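Local coordinates for protein luciferase-like monooxygenase (Streptomyces bottropensis, PDB 4US5) that is a luciferase-like, probably flavin-utilizing monooxygenase linked to epoxide formation in the biosynthesis of mensacarcin, at residues V294-T299 with L329-F333. Numbering follows the deposited sequence.
Sequences VRDQLT and LAEAF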
loop_
_atom_site.group_PDB
_atom_site.type_symbol
_atom_site.label_atom_id
_atom_site.label_comp_id
_atom_site.label_asym_id
_atom_site.label_seq_id
_atom_site.Cartn_x
_atom_site.Cartn_y
_atom_site.Cartn_z
ATOM N N VAL B 294 8.477 -31.544 -15.920
ATOM C CA VAL B 294 8.825 -30.383 -15.094
ATOM C C VAL B 294 9.071 -30.820 -13.652
ATOM O O VAL B 294 9.999 -30.354 -13.041
ATOM C CB VAL B 294 7.858 -29.165 -15.224
ATOM C CG1 VAL B 294 7.580 -28.867 -16.694
ATOM C CG2 VAL B 294 6.575 -29.422 -14.501
ATOM N N ARG B 295 8.291 -31.778 -13.143
ATOM C CA ARG B 295 8.472 -32.263 -11.766
ATOM C C ARG B 295 9.882 -32.831 -11.600
ATOM O O ARG B 295 10.620 -32.480 -10.667
ATOM C CB ARG B 295 7.422 -33.333 -11.434
ATOM C CG ARG B 295 7.595 -33.965 -10.058
ATOM C CD ARG B 295 6.897 -35.330 -9.981
ATOM N NE ARG B 295 7.511 -36.280 -10.901
ATOM C CZ ARG B 295 6.944 -37.383 -11.377
ATOM N NH1 ARG B 295 5.703 -37.719 -11.046
ATOM N NH2 ARG B 295 7.626 -38.165 -12.208
ATOM N N ASP B 296 10.276 -33.665 -12.556
ATOM C CA ASP B 296 11.595 -34.324 -12.461
ATOM C C ASP B 296 12.724 -33.306 -12.552
ATOM O O ASP B 296 13.688 -33.357 -11.775
ATOM C CB ASP B 296 11.735 -35.384 -13.558
ATOM C CG ASP B 296 10.835 -36.590 -13.338
ATOM O OD1 ASP B 296 10.243 -36.740 -12.240
ATOM O OD2 ASP B 296 10.696 -37.387 -14.276
ATOM N N GLN B 297 12.626 -32.379 -13.500
ATOM C CA GLN B 297 13.653 -31.362 -13.674
ATOM C C GLN B 297 13.769 -30.493 -12.424
ATOM O O GLN B 297 14.867 -30.204 -11.927
ATOM C CB GLN B 297 13.337 -30.498 -14.899
ATOM C CG GLN B 297 14.319 -29.381 -15.169
ATOM C CD GLN B 297 15.708 -29.896 -15.593
ATOM O OE1 GLN B 297 15.929 -30.207 -16.754
ATOM N NE2 GLN B 297 16.633 -29.992 -14.637
ATOM N N LEU B 298 12.623 -30.053 -11.912
ATOM C CA LEU B 298 12.623 -29.135 -10.790
ATOM C C LEU B 298 13.090 -29.801 -9.511
ATOM O O LEU B 298 13.785 -29.199 -8.714
ATOM C CB LEU B 298 11.214 -28.529 -10.585
ATOM C CG LEU B 298 10.762 -27.551 -11.656
ATOM C CD1 LEU B 298 9.259 -27.271 -11.510
ATOM C CD2 LEU B 298 11.547 -26.253 -11.570
ATOM N N THR B 299 12.754 -31.074 -9.352
ATOM C CA THR B 299 13.190 -31.837 -8.189
ATOM C C THR B 299 14.734 -31.983 -8.166
ATOM O O THR B 299 15.361 -31.835 -7.117
ATOM C CB THR B 299 12.493 -33.209 -8.131
ATOM O OG1 THR B 299 11.090 -33.004 -7.939
ATOM C CG2 THR B 299 13.021 -34.029 -6.955
ATOM N N LEU B 329 0.994 -28.192 -11.642
ATOM C CA LEU B 329 2.140 -28.242 -10.746
ATOM C C LEU B 329 1.779 -28.669 -9.311
ATOM O O LEU B 329 2.503 -29.441 -8.684
ATOM C CB LEU B 329 2.872 -26.878 -10.696
ATOM C CG LEU B 329 3.723 -26.504 -11.880
ATOM C CD1 LEU B 329 4.130 -25.020 -11.800
ATOM C CD2 LEU B 329 4.945 -27.409 -11.917
ATOM N N ALA B 330 0.694 -28.128 -8.778
ATOM C CA ALA B 330 0.256 -28.505 -7.469
ATOM C C ALA B 330 0.029 -30.029 -7.400
ATOM O O ALA B 330 0.352 -30.661 -6.393
ATOM C CB ALA B 330 -1.026 -27.785 -7.101
ATOM N N GLU B 331 -0.601 -30.566 -8.420
ATOM C CA GLU B 331 -0.900 -32.033 -8.490
ATOM C C GLU B 331 0.430 -32.824 -8.621
ATOM O O GLU B 331 0.680 -33.763 -7.883
ATOM C CB GLU B 331 -1.804 -32.305 -9.688
ATOM C CG GLU B 331 -2.203 -33.770 -9.895
ATOM C CD GLU B 331 -2.995 -34.009 -11.200
ATOM O OE1 GLU B 331 -2.932 -33.180 -12.149
ATOM O OE2 GLU B 331 -3.675 -35.057 -11.282
ATOM N N ALA B 332 1.321 -32.348 -9.472
ATOM C CA ALA B 332 2.613 -33.030 -9.637
ATOM C C ALA B 332 3.459 -33.055 -8.374
ATOM O O ALA B 332 4.167 -34.034 -8.113
ATOM C CB ALA B 332 3.388 -32.399 -10.780
ATOM N N PHE B 333 3.397 -31.998 -7.566
ATOM C CA PHE B 333 4.133 -31.936 -6.311
ATOM C C PHE B 333 3.313 -32.372 -5.085
ATOM O O PHE B 333 3.756 -32.203 -3.955
ATOM C CB PHE B 333 4.729 -30.534 -6.136
ATOM C CG PHE B 333 5.912 -30.298 -7.006
ATOM C CD1 PHE B 333 5.750 -29.938 -8.344
ATOM C CD2 PHE B 333 7.176 -30.570 -6.540
ATOM C CE1 PHE B 333 6.840 -29.756 -9.153
ATOM C CE2 PHE B 333 8.263 -30.401 -7.365
ATOM C CZ PHE B 333 8.088 -30.014 -8.666
HETATM O O HOH W 1 3.955 -36.424 -9.223
#
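Helix-to-helix packing on the outside of the TIM barrel joins two neighbouring outer helices, 291-305 and 319-332, which precede and follow barrel strand 309-313. The backbones come close at Arg-295 and Ala-332, whose CA atoms are 6.3 Å apart; the small methyl of Ala-332 permits this approach, its CB lying 4.2 Å from CB of Arg-295. Toward the barrel the contact is wholly apolar: Leu-329 CD2 meets Val-294 CG2 at 3.7 Å and Leu-298 CD1 at 4.3 Å, and these side chains also rest on strand 221-229, with Val-227 under both leucines. Phe-333, where the second helix leaves helical geometry, sends its ring back across the groove and buries the most surface. Arg-295 CG covers one ring face, while Leu-298 CB abuts the edge, 4.0 Å from Phe-333 CZ; beyond the helices, His-4 meets the same ring. Thr-299 OG1 donates to Arg-295 O (2.8 Å), so its hydroxyl proton stays within its own helix beside the aromatic ring. At the solvent side the Arg-295 guanidinium forms a salt bridge with Asp-296 (NH2 to OD1, 3.0 Å), and a water bridges the helices, accepting from Arg-295 NH1 at 2.8 Å and donating to Ala-332 O at 2.6 Å.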